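Local coordinates for putative diflavin flavoprotein A 3 (Synechocystis sp., PDB 6H0C) that probably passes electrons from NADH to oxygen, reducing it to water, this chain being its flavodiiron core of a metallo-beta-lactamase-like and a flavodoxin-like domain, at residues I10-T15 with P163-L168; L94-A99 with V123-Q128; Q182-G187 with G230-Y235; Q254-A259 with A398-E403; A354-E359 with T373-F378. One frame throughout, in Å; residues are numbered along the deposited sequence.

Contact 1 of 5, residues I10-T15 with P163-L168; sequences IAVDTT and PRTEIL
Thr165 and Ile167 supply the apolar surface met by the tight turn at Ala11-Thr14. Methyl CG2 of Thr165 touches two side chains of that turn at once, lying 3.6 Å from Ala11 CB and equally 3.6 Å from Val12 CG2. Ile167 reaches the same alanine with its tip, CD1, which comes to 3.8 Å from Ala11 CB and also meets Ile10 CD1 at 4.1 Å, the two isoleucine side chains crossing at about a right angle. Methyl-to-plane packing makes a second group: Val12 CG2 stands 3.7 Å above the guanidinium of Arg164, over its centre, and the arginine chain is bent at chi2 (61°), which turns CD out of the extended line.

Polar contact is indirect. A water donates to Thr14 OG1 at 2.9 Å and lies 2.7 Å from Thr165 OG1, so one solvent molecule joins the two hydroxyls. Thr14 OG1 in turn donates to Val12 O at 2.8 Å, approaching from above the carbonyl plane, which ties the threonine back across its own turn. Asp13, at the tip, is engaged by Arg140 and His142. The arrangement is a beta hairpin with a type II turn and a classic bulge, set against the hairpin loop between strands 158-162 and 167-171, where the two sheets of a metallo-beta-lactamase sandwich approach each other.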
# COMPACT_ATOMS: atom_id res chain seq x y z
N ILE A 10 -11.23 5.78 22.04
CA ILE A 10 -12.20 5.45 21.00
C ILE A 10 -13.06 4.23 21.35
O ILE A 10 -14.07 3.99 20.72
CB ILE A 10 -11.51 5.20 19.64
CG1 ILE A 10 -10.52 4.03 19.73
CG2 ILE A 10 -10.80 6.46 19.15
CD1 ILE A 10 -9.97 3.62 18.37
N ALA A 11 -12.64 3.48 22.36
CA ALA A 11 -13.38 2.31 22.82
C ALA A 11 -12.73 1.85 24.12
O ALA A 11 -11.71 2.41 24.52
CB ALA A 11 -13.39 1.21 21.76
N VAL A 12 -13.30 0.84 24.78
CA VAL A 12 -12.73 0.41 26.06
C VAL A 12 -11.27 0.00 25.89
O VAL A 12 -10.94 -0.76 24.98
CB VAL A 12 -13.52 -0.76 26.70
CG1 VAL A 12 -14.87 -0.29 27.17
CG2 VAL A 12 -13.66 -1.92 25.74
N ASP A 13 -10.42 0.55 26.75
CA ASP A 13 -8.99 0.24 26.75
C ASP A 13 -8.28 0.69 25.47
O ASP A 13 -7.11 0.37 25.27
CB ASP A 13 -8.77 -1.26 26.97
CG ASP A 13 -9.48 -1.78 28.21
OD1 ASP A 13 -9.31 -1.17 29.29
OD2 ASP A 13 -10.21 -2.78 28.09
N THR A 14 -8.97 1.44 24.62
CA THR A 14 -8.43 1.72 23.30
C THR A 14 -8.33 3.21 22.99
O THR A 14 -9.30 3.97 23.12
CB THR A 14 -9.28 1.06 22.20
OG1 THR A 14 -9.55 -0.31 22.54
CG2 THR A 14 -8.54 1.13 20.86
N THR A 15 -7.14 3.61 22.54
CA THR A 15 -6.86 5.00 22.22
C THR A 15 -6.27 5.12 20.82
O THR A 15 -5.47 4.28 20.41
CB THR A 15 -5.89 5.60 23.24
OG1 THR A 15 -6.36 5.33 24.56
CG2 THR A 15 -5.74 7.11 23.03
N PRO A 163 -12.71 -8.37 19.14
CA PRO A 163 -14.12 -8.67 19.40
C PRO A 163 -14.68 -7.91 20.60
O PRO A 163 -15.89 -7.71 20.67
CB PRO A 163 -14.10 -10.18 19.66
CG PRO A 163 -12.70 -10.48 20.11
CD PRO A 163 -11.84 -9.54 19.32
N ARG A 164 -13.82 -7.47 21.52
CA ARG A 164 -14.30 -6.72 22.69
C ARG A 164 -14.90 -5.37 22.29
O ARG A 164 -15.90 -4.94 22.86
CB ARG A 164 -13.15 -6.51 23.69
CG ARG A 164 -13.52 -5.64 24.89
CD ARG A 164 -14.66 -6.26 25.71
NE ARG A 164 -15.05 -5.43 26.86
CZ ARG A 164 -16.02 -4.52 26.83
NH1 ARG A 164 -16.71 -4.33 25.71
NH2 ARG A 164 -16.30 -3.81 27.91
N THR A 165 -14.28 -4.72 21.31
CA THR A 165 -14.66 -3.36 20.92
C THR A 165 -15.34 -3.32 19.55
O THR A 165 -15.82 -2.26 19.13
CB THR A 165 -13.42 -2.45 20.87
OG1 THR A 165 -12.47 -2.99 19.93
CG2 THR A 165 -12.77 -2.34 22.24
N GLU A 166 -15.35 -4.46 18.87
CA GLU A 166 -15.90 -4.59 17.53
C GLU A 166 -15.19 -3.67 16.54
O GLU A 166 -15.79 -3.18 15.58
CB GLU A 166 -17.40 -4.30 17.55
CG GLU A 166 -18.19 -5.43 18.16
CD GLU A 166 -19.50 -4.98 18.72
OE1 GLU A 166 -19.56 -3.86 19.27
OE2 GLU A 166 -20.47 -5.76 18.60
N ILE A 167 -13.91 -3.45 16.78
CA ILE A 167 -13.10 -2.68 15.86
C ILE A 167 -12.31 -3.62 14.97
O ILE A 167 -11.67 -4.56 15.45
CB ILE A 167 -12.13 -1.74 16.59
CG1 ILE A 167 -12.90 -0.73 17.45
CG2 ILE A 167 -11.23 -1.02 15.59
CD1 ILE A 167 -11.99 0.10 18.36
N LEU A 168 -12.37 -3.36 13.67
CA LEU A 168 -11.48 -3.98 12.71
C LEU A 168 -10.37 -2.99 12.38
O LEU A 168 -10.63 -1.89 11.90
CB LEU A 168 -12.25 -4.39 11.45
CG LEU A 168 -11.58 -5.32 10.45
CD1 LEU A 168 -11.30 -6.68 11.08
CD2 LEU A 168 -12.48 -5.47 9.23
O HOH W 1 -9.93 -2.23 20.35

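Contact 2 of 5, residues L94-A99 with V123-Q128; sequences LLLSLA and VNNPIQ
Amide nitrogen ND2 of Asn125 serves two backbone carbonyls, Ala99 O and Ala102 O, both in the turn that follows helix 86-98. The bond to Ala99 O is 3.1 Å long and bent, with an N-H...O angle of 138°, but the acceptor lies close to the plane of the side-chain amide, only 7° out of it. The first torsion of the asparagine (chi1 -62°) sets CG beside the backbone N, and the amide beyond it meets Leu96 and Ala99 O.

The rest of the group rests on Leu96. Asn125 OD1 comes to 3.5 Å from Leu96 CB, while ND2 lies 3.8 Å from CD2 of the same leucine, so the flat amide is laid obliquely against the leucine branches. Val123 adds a methyl on the same helical turn: its CG1 is 3.8 Å from Leu96 CB and 4.2 Å from Ser97 OG, a hydroxyl already bonded to Lys93 O. Beyond the pair, Leu96 and Asn125 both touch Ile104 of strand 103-106. Here an asparagine fastens the approach to an outer parallel strand, 127-129, to the turn after a helix that packs on the same sheet, within the alternating strand-helix half of the metallo-beta-lactamase-like domain.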
# COMPACT_ATOMS: atom_id res chain seq x y z
N LEU A 94 13.77 3.37 16.71
CA LEU A 94 13.79 4.20 17.90
C LEU A 94 12.87 3.64 18.97
O LEU A 94 13.27 3.46 20.11
CB LEU A 94 13.40 5.64 17.57
CG LEU A 94 13.32 6.56 18.79
CD1 LEU A 94 14.66 6.61 19.49
CD2 LEU A 94 12.85 7.95 18.39
N LEU A 95 11.62 3.35 18.59
CA LEU A 95 10.63 2.84 19.53
C LEU A 95 11.09 1.56 20.24
O LEU A 95 10.92 1.40 21.45
CB LEU A 95 9.31 2.57 18.80
CG LEU A 95 8.17 2.04 19.67
CD1 LEU A 95 7.84 3.07 20.72
CD2 LEU A 95 6.95 1.71 18.83
N LEU A 96 11.68 0.65 19.48
CA LEU A 96 12.10 -0.63 20.04
C LEU A 96 13.34 -0.48 20.91
O LEU A 96 13.59 -1.30 21.78
CB LEU A 96 12.34 -1.65 18.93
CG LEU A 96 11.06 -1.99 18.15
CD1 LEU A 96 11.28 -3.09 17.15
CD2 LEU A 96 9.97 -2.37 19.12
N SER A 97 14.11 0.59 20.68
CA SER A 97 15.22 0.93 21.57
C SER A 97 14.69 1.25 22.95
O SER A 97 15.29 0.91 23.96
CB SER A 97 16.03 2.11 21.03
OG SER A 97 16.73 1.76 19.85
N LEU A 98 13.55 1.92 22.98
CA LEU A 98 12.91 2.34 24.22
C LEU A 98 12.02 1.28 24.82
O LEU A 98 11.61 1.37 25.97
CB LEU A 98 12.09 3.60 23.97
CG LEU A 98 12.90 4.85 23.67
CD1 LEU A 98 12.09 5.81 22.81
CD2 LEU A 98 13.27 5.50 24.99
N ALA A 99 11.67 0.28 24.02
CA ALA A 99 10.82 -0.80 24.50
C ALA A 99 11.43 -2.15 24.10
O ALA A 99 10.84 -2.91 23.32
CB ALA A 99 9.41 -0.65 23.94
N VAL A 123 18.56 -3.43 17.12
CA VAL A 123 17.32 -3.99 17.67
C VAL A 123 17.17 -5.47 17.35
O VAL A 123 17.34 -5.90 16.20
CB VAL A 123 16.05 -3.24 17.17
CG1 VAL A 123 15.97 -1.84 17.77
CG2 VAL A 123 15.99 -3.19 15.65
N ASN A 124 16.86 -6.26 18.37
CA ASN A 124 16.65 -7.68 18.17
C ASN A 124 15.45 -8.15 18.98
O ASN A 124 15.49 -9.21 19.61
CB ASN A 124 17.90 -8.47 18.56
CG ASN A 124 18.10 -9.72 17.71
OD1 ASN A 124 17.41 -9.92 16.70
ND2 ASN A 124 19.05 -10.56 18.10
N ASN A 125 14.39 -7.35 18.98
CA ASN A 125 13.12 -7.77 19.55
C ASN A 125 12.63 -8.98 18.81
O ASN A 125 12.79 -9.07 17.59
CB ASN A 125 12.07 -6.66 19.47
CG ASN A 125 12.46 -5.43 20.23
OD1 ASN A 125 13.45 -4.77 19.90
ND2 ASN A 125 11.68 -5.09 21.24
N PRO A 126 12.02 -9.93 19.53
CA PRO A 126 11.51 -11.11 18.84
C PRO A 126 10.31 -10.75 17.96
O PRO A 126 9.60 -9.79 18.24
CB PRO A 126 11.12 -12.04 19.99
CG PRO A 126 10.74 -11.11 21.08
CD PRO A 126 11.66 -9.92 20.95
N ILE A 127 10.13 -11.52 16.90
CA ILE A 127 9.00 -11.38 16.00
C ILE A 127 8.10 -12.59 16.12
O ILE A 127 8.57 -13.73 16.02
CB ILE A 127 9.44 -11.24 14.54
CG1 ILE A 127 10.25 -9.95 14.34
CG2 ILE A 127 8.24 -11.27 13.60
CD1 ILE A 127 10.98 -9.89 13.01
N GLN A 128 6.82 -12.36 16.35
CA GLN A 128 5.85 -13.44 16.31
C GLN A 128 4.97 -13.29 15.07
O GLN A 128 4.20 -12.33 14.96
CB GLN A 128 5.01 -13.48 17.58
CG GLN A 128 4.05 -14.66 17.66
CD GLN A 128 3.28 -14.71 18.98
OE1 GLN A 128 3.73 -14.20 20.01
NE2 GLN A 128 2.10 -15.32 18.94

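Contact 3 of 5, residues Q182-G187 with G230-Y235; sequences QVFDEG and GPLVRY
Two loops without regular structure run close beside each other, nearest at Phe184 and Leu232 with their CA atoms 4.8 Å apart, and one good backbone bond joins them, Leu232 N to Val183 O at 2.9 Å with an angle of 158°. The side chain of Asp185 does the remaining polar work. Its first torsion (chi1 68°) sets CG between the backbone N and the carbonyl carbon; from there OD1 accepts from Arg234 N at 2.9 Å and from Tyr235 N, also at 2.9 Å; the former comes from above the carboxylate plane, the latter nearly in it on the syn side. OD2 is held by Arg195 and by Gly236 N, so the buried carboxylate gathers three successive backbone N-H groups and one positive charge.

Phe184 lies across the second loop, against Leu232 and Arg234. Its CE2 sits 3.4 Å above the guanidinium of Arg234, over its centre, and the two planes are turned 36° apart; Thr224 OG1 takes the arginine NE. Carbon CE2 also meets Leu232 CB at 3.9 Å, and Phe184 CB lies 4.0 Å from Tyr235 CE2, near the plane of the tyrosine ring. Val183 CG1 and Leu232 CD1 lie side by side at 3.9 Å. Around this core, Val183, Phe184 and Leu232 touch strand 4-11, Asp185 and Pro231 touch Tyr191 of helix 189-202, and the second loop leads on into helix 237-253.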
# COMPACT_ATOMS: atom_id res chain seq x y z
N GLN A 182 -12.01 16.26 13.03
CA GLN A 182 -12.90 15.15 13.38
C GLN A 182 -12.15 13.82 13.45
O GLN A 182 -11.55 13.39 12.47
CB GLN A 182 -14.06 15.05 12.39
CG GLN A 182 -14.99 16.22 12.45
CD GLN A 182 -15.21 16.68 13.88
OE1 GLN A 182 -15.64 15.90 14.74
NE2 GLN A 182 -14.89 17.94 14.16
N VAL A 183 -12.18 13.19 14.62
CA VAL A 183 -11.56 11.88 14.78
C VAL A 183 -12.43 10.80 14.15
O VAL A 183 -11.93 9.79 13.64
CB VAL A 183 -11.32 11.56 16.27
CG1 VAL A 183 -10.85 10.10 16.45
CG2 VAL A 183 -10.31 12.54 16.86
N PHE A 184 -13.74 11.01 14.17
CA PHE A 184 -14.65 10.09 13.53
C PHE A 184 -15.25 10.71 12.27
O PHE A 184 -15.10 11.90 12.02
CB PHE A 184 -15.75 9.67 14.49
CG PHE A 184 -15.31 8.64 15.49
CD1 PHE A 184 -14.76 9.02 16.70
CD2 PHE A 184 -15.45 7.29 15.21
CE1 PHE A 184 -14.34 8.07 17.62
CE2 PHE A 184 -15.04 6.33 16.12
CZ PHE A 184 -14.49 6.73 17.33
N ASP A 185 -15.94 9.89 11.49
CA ASP A 185 -16.36 10.28 10.15
C ASP A 185 -17.84 10.66 10.03
O ASP A 185 -18.52 10.20 9.11
CB ASP A 185 -16.04 9.14 9.17
CG ASP A 185 -16.90 7.90 9.41
OD1 ASP A 185 -17.33 7.68 10.56
OD2 ASP A 185 -17.16 7.16 8.43
N GLU A 186 -18.36 11.49 10.93
CA GLU A 186 -19.76 11.91 10.76
C GLU A 186 -19.87 12.79 9.53
O GLU A 186 -19.07 13.71 9.34
CB GLU A 186 -20.30 12.66 11.96
CG GLU A 186 -21.79 12.96 11.81
CD GLU A 186 -22.47 13.24 13.13
OE1 GLU A 186 -23.61 12.74 13.34
OE2 GLU A 186 -21.88 13.97 13.97
N GLY A 187 -20.86 12.49 8.69
CA GLY A 187 -21.01 13.17 7.42
C GLY A 187 -20.47 12.30 6.30
O GLY A 187 -19.32 11.87 6.33
N GLY A 230 -6.78 9.01 7.98
CA GLY A 230 -8.03 9.75 8.02
C GLY A 230 -8.85 9.45 9.26
O GLY A 230 -8.34 8.88 10.23
N PRO A 231 -10.14 9.83 9.24
CA PRO A 231 -11.00 9.56 10.39
C PRO A 231 -11.26 8.07 10.56
O PRO A 231 -11.14 7.31 9.59
CB PRO A 231 -12.29 10.29 10.04
CG PRO A 231 -12.32 10.26 8.55
CD PRO A 231 -10.88 10.44 8.13
N LEU A 232 -11.61 7.66 11.77
CA LEU A 232 -12.09 6.31 11.96
C LEU A 232 -13.43 6.17 11.24
O LEU A 232 -14.17 7.15 11.10
CB LEU A 232 -12.22 5.98 13.46
CG LEU A 232 -10.88 5.63 14.11
CD1 LEU A 232 -10.06 6.89 14.36
CD2 LEU A 232 -11.08 4.84 15.39
N VAL A 233 -13.73 4.97 10.77
CA VAL A 233 -14.91 4.74 9.96
C VAL A 233 -15.99 4.08 10.81
O VAL A 233 -15.96 2.87 11.05
CB VAL A 233 -14.59 3.85 8.73
CG1 VAL A 233 -15.79 3.80 7.79
CG2 VAL A 233 -13.35 4.36 8.01
N ARG A 234 -16.94 4.89 11.28
CA ARG A 234 -18.06 4.37 12.04
C ARG A 234 -19.39 4.69 11.37
O ARG A 234 -20.21 3.81 11.08
CB ARG A 234 -18.05 4.92 13.47
CG ARG A 234 -19.21 4.41 14.32
CD ARG A 234 -18.96 4.64 15.79
NE ARG A 234 -17.88 3.80 16.28
CZ ARG A 234 -17.22 4.02 17.42
NH1 ARG A 234 -17.54 5.07 18.17
NH2 ARG A 234 -16.25 3.20 17.80
N TYR A 235 -19.60 5.97 11.10
CA TYR A 235 -20.85 6.43 10.52
C TYR A 235 -20.95 6.09 9.05
O TYR A 235 -22.06 5.89 8.53
CB TYR A 235 -21.00 7.93 10.75
CG TYR A 235 -20.93 8.25 12.22
CD1 TYR A 235 -22.00 7.97 13.05
CD2 TYR A 235 -19.79 8.81 12.78
CE1 TYR A 235 -21.96 8.26 14.40
CE2 TYR A 235 -19.73 9.10 14.13
CZ TYR A 235 -20.82 8.82 14.93
OH TYR A 235 -20.79 9.10 16.28

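Contact 4 of 5, residues Q254-A259 with A398-E403; sequences QALNVA and ALKKAE
In the flavodoxin-like alpha/beta domain, Leu256 and Val258, from the region where strand 257-262 begins next to the edge strand 286-291, pack against Leu399 and its neighbours on the last helix, 382-404. This is the usual layering of that fold, a parallel sheet covered by helices, and it brings the entry to the domain together with its final helix. No hydrogen bond crosses the contact; it is van der Waals packing of two leucines and a valine on the helix backbone and on the carbon chains of Lys400 and Glu403.

Leu256 has the larger share, and its two methyls divide the surface. CD1 lies against the helix backbone, 3.5 Å from Leu399 O and 3.8 Å from Lys400 CA, and it is also 3.8 Å from Glu403 CB. CD2 turns to the chain of Glu403, 3.8 Å from its CG; the carboxylate beyond is poorly ordered. Of the Lys400 side chain it is CG that touches, 4.0 Å from Leu256 CD1, while the amino group is carried away to Ala283 O. One step deeper, Leu399 also touches Leu341 of strand 341-348, and Val258 touches Val285. Val258 and Leu399 meet obliquely in a contact tighter than ordinary van der Waals packing, with Val258 CG2 3.3 Å from Leu399 CD1.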
# COMPACT_ATOMS: atom_id res chain seq x y z
N GLN A 254 -14.16 -4.17 -16.49
CA GLN A 254 -13.72 -3.39 -17.65
C GLN A 254 -13.17 -4.30 -18.75
O GLN A 254 -12.57 -5.34 -18.48
CB GLN A 254 -12.71 -2.35 -17.20
CG GLN A 254 -13.31 -1.45 -16.15
CD GLN A 254 -12.42 -0.33 -15.72
OE1 GLN A 254 -12.70 0.83 -16.02
NE2 GLN A 254 -11.36 -0.65 -15.00
N ALA A 255 -13.39 -3.90 -20.00
CA ALA A 255 -13.11 -4.76 -21.15
C ALA A 255 -11.62 -5.01 -21.34
O ALA A 255 -11.21 -6.09 -21.76
CB ALA A 255 -13.69 -4.15 -22.42
N LEU A 256 -10.82 -4.00 -21.04
CA LEU A 256 -9.39 -4.09 -21.27
C LEU A 256 -8.63 -4.08 -19.95
O LEU A 256 -9.08 -3.50 -18.96
CB LEU A 256 -8.94 -2.95 -22.17
CG LEU A 256 -9.46 -3.05 -23.61
CD1 LEU A 256 -9.07 -1.83 -24.44
CD2 LEU A 256 -8.97 -4.34 -24.31
N ASN A 257 -7.48 -4.75 -19.94
CA ASN A 257 -6.66 -4.85 -18.74
C ASN A 257 -5.18 -4.70 -19.07
O ASN A 257 -4.70 -5.19 -20.10
CB ASN A 257 -6.92 -6.18 -18.04
CG ASN A 257 -5.95 -6.43 -16.90
OD1 ASN A 257 -4.78 -6.75 -17.13
ND2 ASN A 257 -6.42 -6.30 -15.66
N VAL A 258 -4.45 -4.02 -18.18
CA VAL A 258 -3.01 -3.88 -18.34
C VAL A 258 -2.29 -4.56 -17.19
O VAL A 258 -2.63 -4.33 -16.03
CB VAL A 258 -2.57 -2.40 -18.39
CG1 VAL A 258 -1.03 -2.30 -18.34
CG2 VAL A 258 -3.13 -1.71 -19.63
N ALA A 259 -1.31 -5.41 -17.51
CA ALA A 259 -0.43 -6.00 -16.51
C ALA A 259 0.72 -5.04 -16.25
O ALA A 259 1.50 -4.74 -17.16
CB ALA A 259 0.08 -7.35 -16.97
N ALA A 398 -4.58 4.21 -26.45
CA ALA A 398 -4.01 3.38 -27.51
C ALA A 398 -4.65 2.01 -27.50
O ALA A 398 -5.02 1.48 -28.55
CB ALA A 398 -2.51 3.27 -27.35
N LEU A 399 -4.81 1.43 -26.31
CA LEU A 399 -5.46 0.13 -26.17
C LEU A 399 -6.92 0.17 -26.63
O LEU A 399 -7.38 -0.74 -27.32
CB LEU A 399 -5.39 -0.38 -24.72
CG LEU A 399 -4.05 -0.96 -24.26
CD1 LEU A 399 -4.14 -1.41 -22.81
CD2 LEU A 399 -3.63 -2.12 -25.15
N LYS A 400 -7.64 1.22 -26.25
CA LYS A 400 -9.06 1.30 -26.59
C LYS A 400 -9.24 1.50 -28.09
O LYS A 400 -10.15 0.93 -28.69
CB LYS A 400 -9.75 2.41 -25.80
CG LYS A 400 -9.96 2.07 -24.32
CD LYS A 400 -10.68 3.18 -23.55
CE LYS A 400 -9.88 4.48 -23.56
NZ LYS A 400 -10.53 5.57 -22.75
N LYS A 401 -8.37 2.30 -28.69
CA LYS A 401 -8.42 2.52 -30.13
C LYS A 401 -8.18 1.22 -30.91
O LYS A 401 -8.88 0.93 -31.87
CB LYS A 401 -7.40 3.60 -30.54
CG LYS A 401 -7.26 3.77 -32.05
CD LYS A 401 -6.37 4.95 -32.42
CE LYS A 401 -7.13 6.25 -32.31
NZ LYS A 401 -6.35 7.40 -32.85
N ALA A 402 -7.20 0.44 -30.47
CA ALA A 402 -6.87 -0.82 -31.15
C ALA A 402 -7.95 -1.88 -30.92
O ALA A 402 -8.20 -2.71 -31.80
CB ALA A 402 -5.51 -1.34 -30.68
N GLU A 403 -8.58 -1.86 -29.76
CA GLU A 403 -9.64 -2.81 -29.46
C GLU A 403 -10.88 -2.54 -30.31
O GLU A 403 -11.56 -3.47 -30.74
CB GLU A 403 -10.01 -2.78 -27.98
CG GLU A 403 -10.87 -3.95 -27.53
CD GLU A 403 -10.17 -5.29 -27.72
OE1 GLU A 403 -8.97 -5.41 -27.37
OE2 GLU A 403 -10.82 -6.23 -28.23

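Contact 5 of 5, residues A354-E359 with T373-F378; sequences AIDMLE and TIRVKF
Arg375 reaches across to two carboxylates on neighbouring turns of one helix, Asp356 and Glu359, and a single nitrogen serves both. Its NH2 donates to Asp356 OD1 at 2.6 Å and to Glu359 OE1 at 2.9 Å, the second bond being the straighter at 161°. The other donors are supplied as well: NE makes a weak bond to Asp356 OD1 and a shorter one, 2.6 Å, to water 2, which itself donates a hydrogen bond to Asp356 OD1, while NH1 gives to water 4 at 2.9 Å.

Glu359 OE2 accepts from Thr373 OG1, at 2.6 Å and from well above the carboxylate plane, and from waters 3 and 4; water 3 in turn accepts from Thr373 N. Charge on the arginine would be expected to stabilise both acids in their ionised form. Under this network Ile355 CG2 presses on Thr373 CG2 at 3.4 Å, tighter than usual, and lies 3.8 Å from Arg375 NE. The axes of segments 354-359 and 374-377 run antiparallel (177°), 9.8 Å apart at closest, as expected of the helix and second strand in a beta-alpha-beta crossover, here strand 341-348, helix 353-364 and strand 368-377 of the flavodoxin-like domain.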
# COMPACT_ATOMS: atom_id res chain seq x y z
N ALA A 354 19.04 -0.76 -16.73
CA ALA A 354 17.89 -1.67 -16.64
C ALA A 354 16.79 -1.26 -17.62
O ALA A 354 16.17 -2.11 -18.27
CB ALA A 354 17.36 -1.71 -15.21
N ILE A 355 16.56 0.04 -17.75
CA ILE A 355 15.53 0.57 -18.64
C ILE A 355 15.91 0.32 -20.11
O ILE A 355 15.08 -0.11 -20.92
CB ILE A 355 15.31 2.07 -18.39
CG1 ILE A 355 14.79 2.28 -16.97
CG2 ILE A 355 14.35 2.65 -19.42
CD1 ILE A 355 14.72 3.72 -16.54
N ASP A 356 17.17 0.59 -20.44
CA ASP A 356 17.67 0.32 -21.79
C ASP A 356 17.53 -1.17 -22.12
O ASP A 356 17.06 -1.54 -23.20
CB ASP A 356 19.13 0.77 -21.94
CG ASP A 356 19.32 2.26 -21.71
OD1 ASP A 356 18.35 3.04 -21.90
OD2 ASP A 356 20.44 2.65 -21.34
N MET A 357 17.93 -2.03 -21.18
CA MET A 357 17.86 -3.48 -21.38
C MET A 357 16.43 -3.91 -21.72
O MET A 357 16.19 -4.60 -22.71
CB MET A 357 18.38 -4.21 -20.14
CG MET A 357 18.46 -5.73 -20.29
SD MET A 357 16.90 -6.58 -19.96
CE MET A 357 16.65 -6.24 -18.21
N LEU A 358 15.48 -3.49 -20.89
CA LEU A 358 14.08 -3.84 -21.11
C LEU A 358 13.53 -3.31 -22.44
O LEU A 358 12.85 -4.03 -23.18
CB LEU A 358 13.23 -3.33 -19.95
CG LEU A 358 13.40 -4.05 -18.61
CD1 LEU A 358 12.62 -3.33 -17.53
CD2 LEU A 358 12.97 -5.51 -18.73
N GLU A 359 13.81 -2.05 -22.74
CA GLU A 359 13.33 -1.45 -23.98
C GLU A 359 13.83 -2.25 -25.18
O GLU A 359 13.06 -2.60 -26.08
CB GLU A 359 13.77 0.01 -24.07
CG GLU A 359 13.36 0.73 -25.35
CD GLU A 359 13.69 2.21 -25.32
OE1 GLU A 359 14.87 2.55 -25.06
OE2 GLU A 359 12.78 3.03 -25.54
N THR A 373 9.37 5.39 -23.79
CA THR A 373 10.03 4.91 -22.58
C THR A 373 10.32 6.05 -21.61
O THR A 373 10.83 7.10 -21.99
CB THR A 373 11.33 4.17 -22.92
OG1 THR A 373 11.01 2.99 -23.67
CG2 THR A 373 12.07 3.78 -21.65
N ILE A 374 9.98 5.84 -20.34
CA ILE A 374 10.10 6.87 -19.33
C ILE A 374 11.36 6.69 -18.48
O ILE A 374 11.55 5.65 -17.85
CB ILE A 374 8.88 6.86 -18.39
CG1 ILE A 374 7.65 7.36 -19.14
CG2 ILE A 374 9.13 7.70 -17.16
CD1 ILE A 374 6.36 7.10 -18.40
N ARG A 375 12.20 7.71 -18.48
CA ARG A 375 13.42 7.72 -17.68
C ARG A 375 13.40 8.90 -16.70
O ARG A 375 13.46 10.06 -17.11
CB ARG A 375 14.65 7.79 -18.58
CG ARG A 375 14.82 6.55 -19.45
CD ARG A 375 16.00 6.69 -20.41
NE ARG A 375 16.30 5.44 -21.10
CZ ARG A 375 15.76 5.07 -22.26
NH1 ARG A 375 14.88 5.86 -22.86
NH2 ARG A 375 16.10 3.92 -22.81
N VAL A 376 13.30 8.60 -15.41
CA VAL A 376 13.27 9.64 -14.38
C VAL A 376 14.54 9.63 -13.54
O VAL A 376 14.78 8.67 -12.80
CB VAL A 376 12.07 9.47 -13.44
CG1 VAL A 376 12.09 10.55 -12.36
CG2 VAL A 376 10.78 9.50 -14.23
N LYS A 377 15.32 10.70 -13.63
CA LYS A 377 16.57 10.79 -12.86
C LYS A 377 16.34 11.39 -11.46
O LYS A 377 15.80 12.49 -11.31
CB LYS A 377 17.62 11.59 -13.63
CG LYS A 377 19.03 11.00 -13.55
CD LYS A 377 20.03 11.88 -14.31
CE LYS A 377 21.46 11.36 -14.21
NZ LYS A 377 22.41 12.29 -14.89
N PHE A 378 16.77 10.63 -10.45
CA PHE A 378 16.57 10.94 -9.03
C PHE A 378 15.09 11.13 -8.68
O PHE A 378 14.21 10.59 -9.36
CB PHE A 378 17.37 12.19 -8.62
CG PHE A 378 17.75 12.21 -7.16
CD1 PHE A 378 17.76 11.04 -6.41
CD2 PHE A 378 18.08 13.41 -6.53
CE1 PHE A 378 18.10 11.05 -5.07
CE2 PHE A 378 18.42 13.43 -5.18
CZ PHE A 378 18.43 12.25 -4.46
O HOH W 2 17.83 4.57 -19.23
O HOH W 3 10.15 4.44 -26.82
O HOH W 4 13.62 5.52 -25.42

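Read from the N terminus, contact 1 closes a long loop of 147 residues, bringing the hairpin at residues 10-15 to the one at 163-168 and so joining the two sheets of the first domain. Contact 2 is enclosed by that loop and ties helix 86-98 to the approach of strand 127-129. Contact 3 follows in series, joining the loops before helices 189-202 and 237-253, and touches contact 1 through Ile10. After helix 237-253 the chain enters the flavodoxin-like domain, where contact 4 closes nearly the whole domain, first strand to last helix. Contact 5 lies within that loop and joins helix 353-364 to the edge strand 368-377. None of the loops cross.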